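Local coordinates for type IV pilus assembly protein PilF (Thermus thermophilus HB8, PDB 5OIU) that probably hydrolyses ATP as a hexameric AAA+ motor to power assembly of type IV pili, at residues Q14-A19 with A107-L112; K65-L70 with V83-G88; E122-A127 with E132-V137; A330-L335 with L371-Q376. One frame throughout, in Å; residues are numbered along the deposited sequence.

Contact 1: residues Q14-A19 with A107-L112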
# COMPACT_ATOMS: atom_id res chain seq x y z
N GLN C 14 -42.65 -9.22 -29.57
CA GLN C 14 -42.84 -9.72 -30.93
C GLN C 14 -41.52 -9.99 -31.63
O GLN C 14 -41.38 -11.01 -32.32
CB GLN C 14 -43.67 -8.72 -31.74
CG GLN C 14 -44.19 -9.25 -33.08
CD GLN C 14 -45.18 -8.29 -33.76
OE1 GLN C 14 -45.18 -7.08 -33.49
NE2 GLN C 14 -46.02 -8.82 -34.64
N VAL C 15 -40.54 -9.10 -31.49
CA VAL C 15 -39.29 -9.33 -32.20
C VAL C 15 -38.57 -10.51 -31.59
O VAL C 15 -37.95 -11.31 -32.30
CB VAL C 15 -38.41 -8.05 -32.26
CG1 VAL C 15 -37.79 -7.71 -30.94
CG2 VAL C 15 -37.31 -8.19 -33.30
N ILE C 16 -38.71 -10.70 -30.27
CA ILE C 16 -38.13 -11.88 -29.65
C ILE C 16 -38.86 -13.14 -30.10
O ILE C 16 -38.22 -14.13 -30.48
CB ILE C 16 -38.11 -11.73 -28.11
CG1 ILE C 16 -37.46 -10.38 -27.73
CG2 ILE C 16 -37.36 -12.92 -27.45
CD1 ILE C 16 -37.01 -10.26 -26.28
N ARG C 17 -40.17 -13.10 -30.13
CA ARG C 17 -40.89 -14.23 -30.66
C ARG C 17 -40.42 -14.52 -32.05
O ARG C 17 -40.13 -15.63 -32.35
CB ARG C 17 -42.39 -14.01 -30.61
CG ARG C 17 -43.18 -15.23 -31.05
CD ARG C 17 -44.66 -15.10 -30.85
NE ARG C 17 -45.21 -14.01 -31.64
CZ ARG C 17 -45.67 -12.84 -31.17
NH1 ARG C 17 -45.66 -12.56 -29.88
NH2 ARG C 17 -46.13 -11.95 -32.01
N GLU C 18 -40.33 -13.52 -32.90
CA GLU C 18 -39.95 -13.75 -34.29
C GLU C 18 -38.51 -14.24 -34.42
O GLU C 18 -38.24 -15.20 -35.17
CB GLU C 18 -40.15 -12.47 -35.11
CG GLU C 18 -41.53 -12.33 -35.73
CD GLU C 18 -41.87 -13.43 -36.71
OE1 GLU C 18 -40.94 -14.17 -37.13
OE2 GLU C 18 -43.07 -13.56 -37.06
N ALA C 19 -37.56 -13.59 -33.73
CA ALA C 19 -36.18 -14.07 -33.73
C ALA C 19 -36.10 -15.55 -33.33
O ALA C 19 -35.45 -16.35 -34.01
CB ALA C 19 -35.32 -13.23 -32.78
N ALA C 107 -29.45 -1.30 -28.85
CA ALA C 107 -29.53 -2.51 -28.04
C ALA C 107 -29.27 -3.70 -28.93
O ALA C 107 -29.82 -3.80 -30.03
CB ALA C 107 -30.89 -2.61 -27.36
N VAL C 108 -28.39 -4.60 -28.49
CA VAL C 108 -28.17 -5.87 -29.17
C VAL C 108 -28.58 -6.97 -28.21
O VAL C 108 -28.21 -6.94 -27.03
CB VAL C 108 -26.71 -6.05 -29.65
CG1 VAL C 108 -26.51 -7.47 -30.19
CG2 VAL C 108 -26.35 -5.04 -30.74
N MET C 109 -29.37 -7.92 -28.71
CA MET C 109 -29.72 -9.09 -27.93
C MET C 109 -29.28 -10.33 -28.70
O MET C 109 -29.84 -10.65 -29.75
CB MET C 109 -31.22 -9.11 -27.65
CG MET C 109 -31.63 -8.21 -26.49
SD MET C 109 -33.40 -8.11 -26.20
CE MET C 109 -34.00 -7.64 -27.83
N ARG C 110 -28.25 -11.02 -28.18
CA ARG C 110 -27.84 -12.28 -28.78
C ARG C 110 -28.68 -13.40 -28.20
O ARG C 110 -28.80 -13.53 -26.98
CB ARG C 110 -26.36 -12.58 -28.57
CG ARG C 110 -26.06 -14.05 -28.99
CD ARG C 110 -24.63 -14.35 -29.47
NE ARG C 110 -24.21 -13.56 -30.62
CZ ARG C 110 -22.98 -13.07 -30.73
NH1 ARG C 110 -22.11 -13.31 -29.77
NH2 ARG C 110 -22.62 -12.34 -31.78
N LEU C 111 -29.24 -14.23 -29.08
CA LEU C 111 -29.97 -15.41 -28.62
C LEU C 111 -28.97 -16.51 -28.30
O LEU C 111 -28.22 -16.94 -29.17
CB LEU C 111 -30.96 -15.86 -29.68
CG LEU C 111 -32.25 -15.03 -29.70
CD1 LEU C 111 -32.08 -13.75 -30.50
CD2 LEU C 111 -33.40 -15.84 -30.25
N LEU C 112 -28.95 -16.95 -27.04
CA LEU C 112 -28.06 -18.03 -26.64
C LEU C 112 -28.63 -19.38 -27.06
O LEU C 112 -29.85 -19.55 -27.15
CB LEU C 112 -27.82 -18.02 -25.12
CG LEU C 112 -27.30 -16.75 -24.42
CD1 LEU C 112 -27.24 -16.96 -22.91
CD2 LEU C 112 -25.94 -16.26 -24.96
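CA of Ala19 and CA of Leu111, 8.2 Å apart, are the nearest CA pair between residues 14-19 of helix 6-22 and residues 107-112 of strand 104-111. That spacing fits a helix lying on the face of a sheet. One helical turn earlier, Ile16 meets Met109, two residues back along the strand. The two pairings therefore advance in the same sense along both segments.

Leu111 brings both of its methyls to the single methyl of Ala19. CD1 of Leu111 is 4.0 Å from CB of Ala19, and CD2 of Leu111 is 4.1 Å from that same CB. The isobutyl fork thus sits astride the small side chain. Its CG lies beside the backbone N, opposite the carbonyl carbon (chi1 -79°). At the other pair, CD1 of Ile16 reaches SD of Met109 at 4.2 Å. The Ile16 side chain does not leave the helix straight at the strand. Its outer arm is extended (chi2 -163°), and only the end comes close.

Ile27 of the neighbouring strand 26-31 touches both Ala19 and Leu111, while Met109 also touches Leu94 and Leu96 of strand 90-101. Arg110 forms salt bridges with Asp26 and with Asp211 of the second subunit.

Between the two segments only carbon and sulfur meet. Cohesion here probably comes from burying apolar surface, and it depends on how closely the side chains fit.

Contact 2: residues K65-L70 with V83-G88; sequences KIMGGL and VRYREG
Met67 and Gly68 lie where helix 57-67 ends in a Schellman motif. Met67 rests on Val83 and Tyr85 of strand 79-87, and Gly68 on Val83. Within this chain, this is an outermost strand of the six-stranded antiparallel sheet, consistent with the PAS-like N-terminal domain of secretion ATPases. Gly69 has a positive phi of 63°. Leu70 N bonds back to Lys65 O at 2.9 Å, and Gly69 N to Ile66 O at 3.1 Å.

Val83 serves both residues of the helix end. Its CG1, anti to the backbone N (chi1 176°), meets CE of Met67 at 3.5 Å. Its CG2 lies 3.7 Å from CA of Gly68. A CB on that glycine would press close on the same methyl. An alanine in place of Val83 would lose both methyls, and the gap would probably leave Gly68 uncovered and Met67 CE freer to shift.

Met67 also packs on Val12 and Ile16 of helix 6-22. Its chain bends at the sulfur (chi3 76°). This turns the terminal methyl to the edge of the Tyr85 ring, near the ring plane, with CE of Met67 3.5 Å from CD1 of Tyr85 and 3.9 Å from CE1.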
# COMPACT_ATOMS: atom_id res chain seq x y z
N LYS C 65 -34.28 -2.75 -21.18
CA LYS C 65 -33.41 -2.54 -20.03
C LYS C 65 -33.99 -3.20 -18.79
O LYS C 65 -33.27 -3.88 -18.05
CB LYS C 65 -33.18 -1.05 -19.77
CG LYS C 65 -31.92 -0.51 -20.38
CD LYS C 65 -31.69 0.91 -19.95
CE LYS C 65 -30.67 1.58 -20.84
NZ LYS C 65 -30.20 2.84 -20.20
N ILE C 66 -35.29 -3.00 -18.54
CA ILE C 66 -35.92 -3.61 -17.37
C ILE C 66 -35.84 -5.13 -17.47
O ILE C 66 -35.62 -5.81 -16.46
CB ILE C 66 -37.37 -3.12 -17.21
CG1 ILE C 66 -37.39 -1.74 -16.58
CG2 ILE C 66 -38.14 -4.06 -16.30
CD1 ILE C 66 -38.64 -1.00 -16.88
N MET C 67 -36.02 -5.67 -18.68
CA MET C 67 -35.92 -7.11 -18.87
C MET C 67 -34.54 -7.63 -18.48
O MET C 67 -34.42 -8.76 -17.98
CB MET C 67 -36.21 -7.48 -20.32
CG MET C 67 -37.68 -7.69 -20.64
SD MET C 67 -37.99 -7.74 -22.42
CE MET C 67 -37.39 -9.36 -22.80
N GLY C 68 -33.50 -6.84 -18.70
CA GLY C 68 -32.17 -7.28 -18.36
C GLY C 68 -31.66 -6.78 -17.03
O GLY C 68 -30.49 -7.02 -16.71
N GLY C 69 -32.50 -6.09 -16.26
CA GLY C 69 -32.07 -5.48 -15.00
C GLY C 69 -31.00 -4.42 -15.15
O GLY C 69 -30.04 -4.38 -14.37
N LEU C 70 -31.13 -3.57 -16.16
CA LEU C 70 -30.21 -2.47 -16.37
C LEU C 70 -30.82 -1.18 -15.82
O LEU C 70 -32.02 -1.11 -15.54
CB LEU C 70 -29.89 -2.31 -17.85
CG LEU C 70 -29.49 -3.62 -18.53
CD1 LEU C 70 -29.13 -3.41 -19.98
CD2 LEU C 70 -28.32 -4.23 -17.78
N VAL C 83 -31.17 -11.77 -20.18
CA VAL C 83 -32.62 -11.72 -20.21
C VAL C 83 -33.12 -13.15 -20.31
O VAL C 83 -32.86 -13.83 -21.31
CB VAL C 83 -33.14 -10.89 -21.40
CG1 VAL C 83 -34.64 -10.95 -21.45
CG2 VAL C 83 -32.65 -9.44 -21.32
N ARG C 84 -33.82 -13.62 -19.29
CA ARG C 84 -34.39 -14.97 -19.32
C ARG C 84 -35.85 -14.85 -19.76
O ARG C 84 -36.75 -14.70 -18.94
CB ARG C 84 -34.21 -15.65 -17.98
CG ARG C 84 -32.84 -15.37 -17.45
CD ARG C 84 -32.54 -16.11 -16.17
NE ARG C 84 -31.11 -16.41 -16.06
CZ ARG C 84 -30.18 -15.51 -15.73
NH1 ARG C 84 -30.55 -14.25 -15.49
NH2 ARG C 84 -28.91 -15.86 -15.64
N TYR C 85 -36.05 -14.93 -21.07
CA TYR C 85 -37.35 -14.73 -21.71
C TYR C 85 -38.17 -16.01 -21.67
O TYR C 85 -37.79 -17.03 -22.26
CB TYR C 85 -37.13 -14.27 -23.15
CG TYR C 85 -38.35 -13.76 -23.85
CD1 TYR C 85 -38.76 -12.45 -23.68
CD2 TYR C 85 -39.09 -14.57 -24.69
CE1 TYR C 85 -39.87 -11.97 -24.32
CE2 TYR C 85 -40.19 -14.10 -25.33
CZ TYR C 85 -40.58 -12.80 -25.14
OH TYR C 85 -41.69 -12.32 -25.79
N ARG C 86 -39.32 -15.95 -21.00
CA ARG C 86 -40.22 -17.09 -20.86
C ARG C 86 -41.63 -16.60 -21.15
O ARG C 86 -42.24 -15.94 -20.30
CB ARG C 86 -40.09 -17.71 -19.47
CG ARG C 86 -38.89 -18.66 -19.31
CD ARG C 86 -37.72 -17.99 -18.63
NE ARG C 86 -36.45 -18.73 -18.76
CZ ARG C 86 -35.58 -18.56 -19.75
NH1 ARG C 86 -35.82 -17.69 -20.72
NH2 ARG C 86 -34.45 -19.25 -19.78
N GLU C 87 -42.12 -16.87 -22.37
CA GLU C 87 -43.50 -16.60 -22.78
C GLU C 87 -44.01 -17.84 -23.51
O GLU C 87 -43.65 -18.07 -24.67
CB GLU C 87 -43.62 -15.37 -23.67
CG GLU C 87 -43.08 -14.07 -23.08
CD GLU C 87 -43.96 -13.51 -21.96
OE1 GLU C 87 -45.07 -13.02 -22.25
OE2 GLU C 87 -43.51 -13.54 -20.79
N GLY C 88 -44.84 -18.63 -22.83
CA GLY C 88 -45.47 -19.79 -23.45
C GLY C 88 -44.43 -20.80 -23.92
O GLY C 88 -43.63 -21.31 -23.14

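Contact 3: residues E122-A127 with E132-V137; sequences EDLGFA and ERFKEV
The backbone bond from Val137 N to Arg133 O, 2.9 Å long, belongs to the turn of helix 128-138 that holds Phe134 against Phe126. Helix 128-138 leads into the P-loop ATPase core, directly before strand 143-148 of its mixed sheet. The partner segment 122-127 is the loop that enters this helix.

The contact rests on an offset face-to-face stack. The ring centroids of Phe126 and Phe134 are 4.2 Å apart, and the planes are tilted by 23°. CZ of Phe126 stands over the middle of the Phe134 ring, 3.6 Å above its plane. In return, CD2 of Phe134 lies over the Phe126 face toward its rim. The two side chains cross at about a right angle while their rings overlap. Phe134 gets there with CG anti to its own N (chi1 171°), which carries the ring out from the helix.

Phe126 is covered on its other face by His332 of strand 328-336, so its ring is sandwiched. Phe134 also touches Ile162 of helix 155-166 and Leu334 of strand 328-336. An alanine at Phe134 would remove one layer of this stack, and Phe126 would probably be left with a gap over one face and more freedom to turn.

Leu124 adds an aliphatic neighbour from the loop side. Its side chain lies about 5 Å from the bound ATP. Its CD1 sits in the plane of the Phe126 ring, at the edge, and is also 4.3 Å from CE2 of Phe134.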
# COMPACT_ATOMS: atom_id res chain seq x y z
N GLU C 122 -16.94 -35.37 -16.03
CA GLU C 122 -16.00 -35.97 -16.96
C GLU C 122 -16.20 -35.50 -18.40
O GLU C 122 -15.32 -35.72 -19.23
CB GLU C 122 -16.09 -37.50 -16.90
CG GLU C 122 -15.50 -38.10 -15.61
CD GLU C 122 -16.50 -38.17 -14.46
OE1 GLU C 122 -16.06 -38.44 -13.31
OE2 GLU C 122 -17.72 -37.95 -14.69
N ASP C 123 -17.33 -34.85 -18.69
CA ASP C 123 -17.58 -34.23 -19.99
C ASP C 123 -17.49 -32.70 -19.91
O ASP C 123 -18.15 -32.00 -20.68
CB ASP C 123 -18.94 -34.63 -20.54
CG ASP C 123 -19.19 -36.13 -20.46
OD1 ASP C 123 -18.35 -36.87 -21.00
OD2 ASP C 123 -20.23 -36.55 -19.86
N LEU C 124 -16.72 -32.17 -18.97
CA LEU C 124 -16.57 -30.72 -18.86
C LEU C 124 -15.44 -30.19 -19.72
O LEU C 124 -15.22 -28.98 -19.70
CB LEU C 124 -16.33 -30.30 -17.42
CG LEU C 124 -17.56 -30.14 -16.54
CD1 LEU C 124 -17.11 -29.87 -15.11
CD2 LEU C 124 -18.40 -29.03 -17.08
N GLY C 125 -14.71 -31.06 -20.41
CA GLY C 125 -13.62 -30.65 -21.28
C GLY C 125 -12.25 -30.54 -20.65
O GLY C 125 -11.36 -29.94 -21.27
N PHE C 126 -12.03 -31.08 -19.45
CA PHE C 126 -10.75 -30.89 -18.76
C PHE C 126 -9.64 -31.68 -19.42
O PHE C 126 -9.85 -32.81 -19.88
CB PHE C 126 -10.87 -31.33 -17.30
CG PHE C 126 -11.43 -30.28 -16.41
CD1 PHE C 126 -10.63 -29.27 -15.92
CD2 PHE C 126 -12.77 -30.29 -16.09
CE1 PHE C 126 -11.15 -28.29 -15.11
CE2 PHE C 126 -13.30 -29.31 -15.28
CZ PHE C 126 -12.50 -28.31 -14.78
N ALA C 127 -8.44 -31.09 -19.46
CA ALA C 127 -7.28 -31.84 -19.92
C ALA C 127 -7.02 -32.99 -18.95
O ALA C 127 -7.33 -32.87 -17.76
CB ALA C 127 -6.06 -30.95 -20.02
N GLU C 132 -7.56 -34.57 -12.89
CA GLU C 132 -7.33 -35.34 -11.67
C GLU C 132 -7.09 -34.42 -10.47
O GLU C 132 -7.53 -34.73 -9.36
CB GLU C 132 -6.14 -36.29 -11.85
CG GLU C 132 -6.31 -37.26 -13.00
CD GLU C 132 -7.52 -38.18 -12.85
OE1 GLU C 132 -7.99 -38.38 -11.71
OE2 GLU C 132 -8.00 -38.70 -13.88
N ARG C 133 -6.41 -33.30 -10.67
CA ARG C 133 -6.29 -32.36 -9.58
C ARG C 133 -7.62 -31.66 -9.32
O ARG C 133 -7.91 -31.30 -8.17
CB ARG C 133 -5.13 -31.38 -9.87
CG ARG C 133 -3.86 -32.11 -10.35
CD ARG C 133 -2.55 -31.47 -9.87
NE ARG C 133 -2.64 -30.02 -9.69
CZ ARG C 133 -1.63 -29.16 -9.87
NH1 ARG C 133 -0.43 -29.60 -10.25
NH2 ARG C 133 -1.83 -27.84 -9.70
N PHE C 134 -8.47 -31.56 -10.34
CA PHE C 134 -9.78 -30.94 -10.19
C PHE C 134 -10.71 -31.79 -9.33
O PHE C 134 -11.36 -31.28 -8.41
CB PHE C 134 -10.39 -30.71 -11.57
CG PHE C 134 -11.83 -30.26 -11.55
CD1 PHE C 134 -12.16 -28.99 -11.10
CD2 PHE C 134 -12.84 -31.08 -12.01
CE1 PHE C 134 -13.48 -28.57 -11.09
CE2 PHE C 134 -14.17 -30.66 -12.01
CZ PHE C 134 -14.49 -29.41 -11.55
N LYS C 135 -10.80 -33.09 -9.65
CA LYS C 135 -11.53 -34.05 -8.81
C LYS C 135 -11.04 -33.99 -7.37
O LYS C 135 -11.83 -34.06 -6.42
CB LYS C 135 -11.33 -35.47 -9.36
CG LYS C 135 -12.38 -35.98 -10.31
CD LYS C 135 -12.03 -37.41 -10.78
CE LYS C 135 -11.87 -38.38 -9.60
NZ LYS C 135 -11.38 -39.72 -10.04
N GLU C 136 -9.73 -33.88 -7.20
CA GLU C 136 -9.17 -33.85 -5.87
C GLU C 136 -9.56 -32.58 -5.13
O GLU C 136 -9.80 -32.63 -3.92
CB GLU C 136 -7.66 -34.04 -5.99
CG GLU C 136 -6.89 -33.80 -4.73
CD GLU C 136 -5.42 -34.06 -4.97
OE1 GLU C 136 -5.10 -34.57 -6.07
OE2 GLU C 136 -4.61 -33.77 -4.05
N VAL C 137 -9.68 -31.44 -5.82
CA VAL C 137 -10.10 -30.22 -5.13
C VAL C 137 -11.54 -30.35 -4.64
O VAL C 137 -11.83 -30.08 -3.46
CB VAL C 137 -9.93 -29.00 -6.04
CG1 VAL C 137 -10.47 -27.75 -5.34
CG2 VAL C 137 -8.48 -28.81 -6.40

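Contact 4: residues A330-L335 with L371-Q376; sequences AIHELL and LYKALQ
Lys373 reaches from helix 366-374 across the backbone of strand 328-336 and lies over Ala330 and Ile331. It is extended beyond CG (chi3 178°), and this length spans the gap between helix and strand. The nearest CA atoms, of Ile331 and Lys373, are 8.1 Å apart.

The ammonium group makes the one hydrogen bond between the segments. NZ of Lys373 donates to O of Ala330 at 2.6 Å. The approach is bent, with a C=O...N angle of 134°, and NZ is tilted 22° from the carbonyl plane. The carbons behind it follow, with CE of Lys373 3.6 Å from the same O of Ala330. NZ of Lys373 is also 3.5 Å from CA of Ile331. The His332 side chain crosses the lysine at about a right angle, and its ND1 is 3.5 Å from NZ.

Lys373 is buried, so its charge needs company. Asp369, one turn earlier on the same helix, forms a salt bridge with NZ, and Gly125 O accepts a weak bond from it. Asp369 OD2 also takes the backbone N of His332. Lysine and aspartate thus hold neighbouring points of one strand from one helix. The nearby negative charge would probably help keep the lysine protonated.

Ala330 lines the ATP pocket and touches the nucleotide. The contact joins helix 366-374, near the C-terminus, to the strand that is antiparallel and outermost, within this chain, in the P-loop NTPase sheet, beside the nucleotide site.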
# COMPACT_ATOMS: atom_id res chain seq x y z
N ALA C 330 -14.66 -25.64 -23.36
CA ALA C 330 -14.09 -24.86 -22.28
C ALA C 330 -12.59 -25.07 -22.22
O ALA C 330 -12.09 -26.14 -22.58
CB ALA C 330 -14.72 -25.22 -20.94
N ILE C 331 -11.88 -24.03 -21.77
CA ILE C 331 -10.46 -24.09 -21.46
C ILE C 331 -10.26 -23.61 -20.02
O ILE C 331 -10.99 -22.75 -19.52
CB ILE C 331 -9.62 -23.26 -22.46
CG1 ILE C 331 -9.79 -21.75 -22.23
CG2 ILE C 331 -10.03 -23.56 -23.89
CD1 ILE C 331 -9.16 -20.94 -23.33
N HIS C 332 -9.26 -24.18 -19.35
CA HIS C 332 -9.22 -24.09 -17.90
C HIS C 332 -7.87 -23.65 -17.36
O HIS C 332 -6.81 -23.93 -17.93
CB HIS C 332 -9.56 -25.43 -17.29
CG HIS C 332 -10.90 -25.95 -17.69
ND1 HIS C 332 -11.05 -27.02 -18.56
CD2 HIS C 332 -12.15 -25.57 -17.34
CE1 HIS C 332 -12.34 -27.26 -18.73
NE2 HIS C 332 -13.03 -26.41 -17.99
N GLU C 333 -7.93 -22.96 -16.23
CA GLU C 333 -6.77 -22.65 -15.41
C GLU C 333 -7.12 -23.00 -13.97
O GLU C 333 -8.05 -22.40 -13.40
CB GLU C 333 -6.43 -21.17 -15.54
CG GLU C 333 -5.07 -20.81 -15.07
CD GLU C 333 -4.75 -19.38 -15.41
OE1 GLU C 333 -5.24 -18.49 -14.69
OE2 GLU C 333 -4.04 -19.17 -16.43
N LEU C 334 -6.41 -23.97 -13.38
CA LEU C 334 -6.76 -24.52 -12.06
C LEU C 334 -5.62 -24.29 -11.07
O LEU C 334 -4.61 -25.00 -11.08
CB LEU C 334 -7.11 -26.01 -12.13
CG LEU C 334 -7.38 -26.69 -10.77
CD1 LEU C 334 -8.47 -26.01 -9.96
CD2 LEU C 334 -7.70 -28.19 -10.92
N LEU C 335 -5.82 -23.30 -10.20
CA LEU C 335 -4.89 -22.96 -9.14
C LEU C 335 -5.27 -23.76 -7.91
O LEU C 335 -6.27 -23.45 -7.25
CB LEU C 335 -4.92 -21.46 -8.87
CG LEU C 335 -3.81 -20.86 -8.00
CD1 LEU C 335 -3.75 -19.36 -8.22
CD2 LEU C 335 -4.02 -21.15 -6.53
N LEU C 371 -3.97 -24.02 -26.01
CA LEU C 371 -3.09 -24.48 -27.09
C LEU C 371 -3.15 -26.00 -27.22
O LEU C 371 -3.33 -26.54 -28.31
CB LEU C 371 -1.66 -24.01 -26.85
CG LEU C 371 -0.69 -24.59 -27.89
CD1 LEU C 371 -1.05 -24.09 -29.26
CD2 LEU C 371 0.77 -24.28 -27.58
N TYR C 372 -3.04 -26.69 -26.08
CA TYR C 372 -3.13 -28.14 -26.04
C TYR C 372 -4.37 -28.64 -26.78
O TYR C 372 -4.27 -29.49 -27.67
CB TYR C 372 -3.11 -28.59 -24.57
CG TYR C 372 -3.59 -30.01 -24.34
CD1 TYR C 372 -2.74 -31.10 -24.58
CD2 TYR C 372 -4.88 -30.28 -23.89
CE1 TYR C 372 -3.18 -32.42 -24.38
CE2 TYR C 372 -5.32 -31.59 -23.68
CZ TYR C 372 -4.46 -32.65 -23.93
OH TYR C 372 -4.89 -33.95 -23.73
N LYS C 373 -5.54 -28.08 -26.46
CA LYS C 373 -6.77 -28.53 -27.13
C LYS C 373 -6.82 -28.08 -28.58
O LYS C 373 -7.41 -28.76 -29.43
CB LYS C 373 -7.99 -28.02 -26.37
CG LYS C 373 -8.14 -28.63 -24.98
CD LYS C 373 -9.12 -27.83 -24.13
CE LYS C 373 -9.31 -28.45 -22.77
NZ LYS C 373 -9.97 -27.51 -21.82
N ALA C 374 -6.20 -26.94 -28.90
CA ALA C 374 -6.04 -26.55 -30.29
C ALA C 374 -5.15 -27.54 -31.04
O ALA C 374 -5.40 -27.83 -32.21
CB ALA C 374 -5.47 -25.14 -30.38
N LEU C 375 -4.12 -28.07 -30.36
CA LEU C 375 -3.25 -29.06 -30.99
C LEU C 375 -3.96 -30.39 -31.23
O LEU C 375 -3.38 -31.27 -31.88
CB LEU C 375 -2.00 -29.27 -30.13
CG LEU C 375 -0.96 -28.14 -30.17
CD1 LEU C 375 0.18 -28.36 -29.17
CD2 LEU C 375 -0.43 -27.94 -31.60
N GLN C 376 -5.18 -30.56 -30.74
CA GLN C 376 -5.97 -31.75 -31.03
C GLN C 376 -7.14 -31.47 -31.97
O GLN C 376 -7.92 -32.38 -32.26
CB GLN C 376 -6.49 -32.36 -29.73
CG GLN C 376 -5.36 -32.81 -28.83
CD GLN C 376 -5.85 -33.33 -27.49
OE1 GLN C 376 -6.02 -32.56 -26.55
NE2 GLN C 376 -6.08 -34.64 -27.41

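Overall arrangement
The four contacts form two touching pairs. Contacts 1 and 2 share the six-stranded antiparallel sheet and meet where Ile16 packs on Met67 and Tyr85. Contact 2 is nested within the chain loop closed by contact 1. Contacts 3 and 4 meet where Phe126 stacks on His332, Phe134 touches Leu334 and Gly125 O takes a weak bond from Lys373. The pairs are well separated, with about 35 Å between the centres of contacts 1 and 3. Contacts 1, 3 and 4 are buried, contact 2 only partly. Chemistry changes with place: aliphatic and sulfur packing in contact 1, a methyl at an aromatic edge in contact 2, ring stacking in contact 3, a buried charge near ATP in contact 4.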